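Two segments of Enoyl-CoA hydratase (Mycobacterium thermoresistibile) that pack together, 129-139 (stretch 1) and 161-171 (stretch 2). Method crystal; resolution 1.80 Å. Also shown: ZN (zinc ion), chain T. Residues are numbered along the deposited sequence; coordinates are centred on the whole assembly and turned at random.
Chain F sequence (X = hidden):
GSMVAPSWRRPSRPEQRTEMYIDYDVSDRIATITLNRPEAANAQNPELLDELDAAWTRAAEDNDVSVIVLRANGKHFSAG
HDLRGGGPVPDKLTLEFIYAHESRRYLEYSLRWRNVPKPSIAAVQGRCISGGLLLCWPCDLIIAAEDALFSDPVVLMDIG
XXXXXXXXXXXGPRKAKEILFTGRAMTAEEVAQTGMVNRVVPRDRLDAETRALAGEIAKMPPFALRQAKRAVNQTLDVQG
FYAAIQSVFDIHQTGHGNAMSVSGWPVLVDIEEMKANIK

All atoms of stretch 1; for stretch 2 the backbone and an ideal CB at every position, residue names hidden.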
# COMPACT_ATOMS: atom_id res chain seq x y z
N ILE F 129 16.21 -22.69 -14.11
CA ILE F 129 16.94 -21.45 -14.49
C ILE F 129 16.00 -20.42 -15.07
O ILE F 129 15.27 -20.70 -16.02
CB ILE F 129 18.01 -21.75 -15.56
CG1 ILE F 129 19.01 -22.81 -15.05
CG2 ILE F 129 18.78 -20.49 -15.94
CD1 ILE F 129 19.91 -23.38 -16.15
N SER F 130 16.06 -19.21 -14.55
CA SER F 130 15.41 -18.04 -15.10
C SER F 130 13.92 -18.25 -15.42
O SER F 130 13.10 -18.35 -14.51
CB SER F 130 16.23 -17.54 -16.27
OG SER F 130 17.47 -16.94 -15.89
N GLY F 131 13.56 -18.36 -16.69
CA GLY F 131 12.15 -18.64 -17.02
C GLY F 131 11.56 -19.89 -16.36
O GLY F 131 10.35 -20.01 -16.23
N GLY F 132 12.37 -20.87 -15.98
CA GLY F 132 11.89 -22.00 -15.16
C GLY F 132 11.11 -21.56 -13.90
O GLY F 132 10.13 -22.20 -13.46
N LEU F 133 11.56 -20.45 -13.31
CA LEU F 133 10.93 -19.90 -12.11
C LEU F 133 9.51 -19.44 -12.38
O LEU F 133 8.67 -19.41 -11.47
CB LEU F 133 11.78 -18.74 -11.58
CG LEU F 133 13.20 -19.17 -11.15
CD1 LEU F 133 14.10 -17.95 -11.04
CD2 LEU F 133 13.13 -19.94 -9.81
N LEU F 134 9.22 -19.05 -13.62
CA LEU F 134 7.86 -18.66 -14.00
C LEU F 134 6.90 -19.84 -14.05
O LEU F 134 5.69 -19.64 -14.04
CB LEU F 134 7.84 -17.90 -15.34
CG LEU F 134 8.01 -16.41 -15.25
CD1 LEU F 134 9.40 -16.07 -14.70
CD2 LEU F 134 7.78 -15.72 -16.57
N LEU F 135 7.43 -21.06 -14.03
CA LEU F 135 6.58 -22.25 -14.01
C LEU F 135 6.31 -22.72 -12.58
O LEU F 135 5.20 -23.14 -12.31
CB LEU F 135 7.18 -23.37 -14.83
CG LEU F 135 7.61 -23.01 -16.27
CD1 LEU F 135 8.03 -24.29 -17.04
CD2 LEU F 135 6.50 -22.24 -17.02
N CYS F 136 7.31 -22.68 -11.69
CA CYS F 136 7.12 -23.18 -10.34
C CYS F 136 6.62 -22.12 -9.37
O CYS F 136 5.80 -22.44 -8.49
CB CYS F 136 8.40 -23.88 -9.81
SG CYS F 136 9.86 -22.86 -9.71
N TRP F 137 7.07 -20.87 -9.47
CA TRP F 137 6.58 -19.85 -8.52
C TRP F 137 5.07 -19.69 -8.46
O TRP F 137 4.54 -19.50 -7.36
CB TRP F 137 7.23 -18.49 -8.74
CG TRP F 137 8.63 -18.33 -8.21
CD1 TRP F 137 9.23 -18.99 -7.17
CD2 TRP F 137 9.59 -17.33 -8.65
NE1 TRP F 137 10.50 -18.51 -6.95
CE2 TRP F 137 10.77 -17.50 -7.81
CE3 TRP F 137 9.59 -16.36 -9.64
CZ2 TRP F 137 11.89 -16.71 -7.96
CZ3 TRP F 137 10.73 -15.58 -9.78
CH2 TRP F 137 11.84 -15.73 -8.95
N PRO F 138 4.36 -19.80 -9.60
CA PRO F 138 2.87 -19.71 -9.53
C PRO F 138 2.18 -20.85 -8.75
O PRO F 138 1.01 -20.74 -8.40
CB PRO F 138 2.45 -19.71 -11.01
CG PRO F 138 3.65 -19.06 -11.66
CD PRO F 138 4.83 -19.71 -10.99
N CYS F 139 2.88 -21.96 -8.56
CA CYS F 139 2.35 -23.05 -7.77
C CYS F 139 2.32 -22.65 -6.29
O CYS F 139 3.14 -21.86 -5.82
CB CYS F 139 3.16 -24.34 -7.97
SG CYS F 139 3.07 -25.03 -9.65
N UNK F 161 16.60 -9.35 -14.01
CA UNK F 161 15.77 -10.44 -13.52
C UNK F 161 14.67 -10.76 -14.52
O UNK F 161 14.32 -9.92 -15.39
CB UNK F 161 15.17 -10.09 -12.16
N UNK F 162 14.08 -11.94 -14.40
CA UNK F 162 12.99 -12.36 -15.32
C UNK F 162 11.72 -11.53 -15.13
O UNK F 162 11.60 -10.68 -14.20
CB UNK F 162 12.66 -13.84 -15.11
N UNK F 163 10.76 -11.81 -16.01
CA UNK F 163 9.60 -10.93 -16.22
C UNK F 163 8.62 -10.90 -15.06
O UNK F 163 7.87 -9.91 -14.91
CB UNK F 163 8.85 -11.36 -17.48
N UNK F 164 8.59 -11.95 -14.25
CA UNK F 164 7.67 -12.14 -13.14
C UNK F 164 8.56 -12.15 -11.90
O UNK F 164 9.27 -13.14 -11.61
CB UNK F 164 6.84 -13.42 -13.28
N UNK F 165 8.58 -11.02 -11.22
CA UNK F 165 9.52 -10.81 -10.13
C UNK F 165 9.01 -11.42 -8.82
O UNK F 165 8.56 -10.72 -7.92
CB UNK F 165 9.78 -9.31 -9.95
N UNK F 166 9.15 -12.73 -8.71
CA UNK F 166 8.91 -13.45 -7.46
C UNK F 166 10.08 -13.32 -6.49
O UNK F 166 9.93 -13.62 -5.31
CB UNK F 166 8.64 -14.93 -7.75
N UNK F 167 11.25 -12.93 -7.00
CA UNK F 167 12.50 -13.08 -6.28
C UNK F 167 12.42 -12.49 -4.88
O UNK F 167 12.81 -13.14 -3.88
CB UNK F 167 13.64 -12.42 -7.06
N UNK F 168 12.01 -11.24 -4.77
CA UNK F 168 11.99 -10.55 -3.50
C UNK F 168 11.04 -11.21 -2.49
O UNK F 168 11.34 -11.28 -1.31
CB UNK F 168 11.59 -9.09 -3.72
N UNK F 169 9.87 -11.62 -3.00
CA UNK F 169 8.84 -12.26 -2.19
C UNK F 169 9.27 -13.62 -1.71
O UNK F 169 8.97 -14.02 -0.56
CB UNK F 169 7.54 -12.38 -2.98
N UNK F 170 10.00 -14.33 -2.55
CA UNK F 170 10.36 -15.74 -2.31
C UNK F 170 11.65 -15.92 -1.50
O UNK F 170 11.77 -16.84 -0.69
CB UNK F 170 10.51 -16.46 -3.65
N UNK F 171 12.59 -15.02 -1.74
CA UNK F 171 13.95 -15.12 -1.21
C UNK F 171 14.30 -14.07 -0.15
O UNK F 171 15.29 -14.24 0.58
CB UNK F 171 14.95 -15.01 -2.37
ZN ZN T . 11.95 -10.49 -21.34

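Position 161 has phi 89° and psi 162°. Positive phi by itself favours glycine, and an ideal CB would meet nothing of stretch 1; the residue is Gly161.

At 162 the CB points toward stretch 1, 4.0 Å from Leu134 CD1. A compact apolar group fits here, so valine, isoleucine, leucine or alanine are all plausible. Val162 uses both branches: CG1 lies 3.6 Å from Ser130 C, beside the backbone, while CG2 lies 3.6 Å from Leu134 CD1.

The CB of 163 points sideways, 4.6 Å from Leu134 CD2, and stretch 1 offers it no polar partner. The zinc ion, however, lies on this side, and a long acidic side chain could reach it. Glu163 does so: its OE2 binds ZN at 2.1 Å, with a water and atoms elsewhere in the structure completing the coordination.

Position 164 directs its CB at Leu134, 3.8 Å from CG, with Trp137 and Pro138 beyond. A large apolar or aromatic group would suit this place. In Tyr164, CB packs 3.7 Å from Leu134 CG, and the ring turns its edge to Trp137, with CD2 4.0 Å from CE3 of Trp137. A water links the two segments, 2.7 Å from Tyr164 OH and 3.1 Å from Trp137 O, to which it donates.

At 165 the CB points away, so stretch 1 sets little constraint. His165 instead forms a hydrogen bond within its own stretch, between NE2 and OG1 of residue 168 (2.8 Å).

Position 166 is the most restricted. Its backbone angles are ordinary, but an ideal CB would lie 2.6 Å from Trp137 CE3, a clash, so the indole leaves room for glycine alone. The CA of Gly166 rests over the indole, 3.8 Å from the centroid of its six-membered ring, in a CH-pi contact.

The CB of 167 points sideways, 4.2 Å from Trp137 CH2. A flat or apolar side chain could lie against this indole edge. His167 offers its ring face to that edge, with centroids 4.8 Å apart and planes at 69°.

Positions 168 and 169 are out of reach of stretch 1; they are Thr168, the partner of His165, and Trp169.

At 170 the CB points toward the indole, 3.9 Å from Trp137 NE1, so a side chain with a methylene to lay on the ring would suit. Glu170 places CG 3.7 Å from the centroid of the five-membered ring of Trp137, while its carboxylate is hydrogen-bonded elsewhere in the structure.

At 171 the CB points sideways with nothing of stretch 1 nearby, leaving many choices; the residue is Leu171.

Stretch 2 (161-171) GVEYHGHTWEL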
# COMPACT_ATOMS: atom_id res chain seq x y z
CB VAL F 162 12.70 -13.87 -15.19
CG1 VAL F 162 13.93 -14.69 -15.66
CG2 VAL F 162 12.31 -14.22 -13.74
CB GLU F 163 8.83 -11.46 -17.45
CG GLU F 163 9.54 -11.25 -18.78
CD GLU F 163 10.61 -12.30 -19.18
OE1 GLU F 163 10.94 -13.19 -18.37
OE2 GLU F 163 11.15 -12.16 -20.31
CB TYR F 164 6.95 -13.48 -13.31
CG TYR F 164 5.92 -13.90 -12.27
CD1 TYR F 164 4.56 -13.74 -12.51
CD2 TYR F 164 6.28 -14.58 -11.11
CE1 TYR F 164 3.59 -14.16 -11.60
CE2 TYR F 164 5.31 -15.06 -10.22
CZ TYR F 164 3.96 -14.85 -10.48
OH TYR F 164 2.97 -15.32 -9.63
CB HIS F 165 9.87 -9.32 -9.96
CG HIS F 165 11.01 -9.09 -8.99
ND1 HIS F 165 12.31 -9.11 -9.38
CD2 HIS F 165 11.02 -8.99 -7.60
CE1 HIS F 165 13.09 -8.95 -8.29
NE2 HIS F 165 12.31 -8.89 -7.21
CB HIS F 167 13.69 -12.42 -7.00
CG HIS F 167 13.78 -12.72 -8.47
ND1 HIS F 167 12.80 -12.38 -9.37
CD2 HIS F 167 14.81 -13.29 -9.22
CE1 HIS F 167 13.19 -12.74 -10.61
NE2 HIS F 167 14.44 -13.28 -10.52
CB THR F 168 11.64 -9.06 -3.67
OG1 THR F 168 12.66 -8.46 -4.49
CG2 THR F 168 11.61 -8.27 -2.33
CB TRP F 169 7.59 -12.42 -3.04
CG TRP F 169 7.03 -11.09 -3.51
CD1 TRP F 169 7.33 -10.45 -4.69
CD2 TRP F 169 6.14 -10.21 -2.78
NE1 TRP F 169 6.68 -9.25 -4.76
CE2 TRP F 169 5.95 -9.03 -3.62
CE3 TRP F 169 5.49 -10.27 -1.55
CZ2 TRP F 169 5.12 -8.00 -3.25
CZ3 TRP F 169 4.63 -9.22 -1.18
CH2 TRP F 169 4.46 -8.10 -2.01
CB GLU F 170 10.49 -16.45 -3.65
CG GLU F 170 9.19 -16.53 -4.43
CD GLU F 170 8.22 -17.61 -3.96
OE1 GLU F 170 8.60 -18.47 -3.12
OE2 GLU F 170 7.09 -17.61 -4.51
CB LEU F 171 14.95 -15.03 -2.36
CG LEU F 171 14.80 -16.01 -3.51
CD1 LEU F 171 15.71 -15.62 -4.70
CD2 LEU F 171 15.08 -17.44 -3.05
O HOH W 1 3.72 -16.53 -7.29
O HOH W 2 13.70 -11.67 -21.22
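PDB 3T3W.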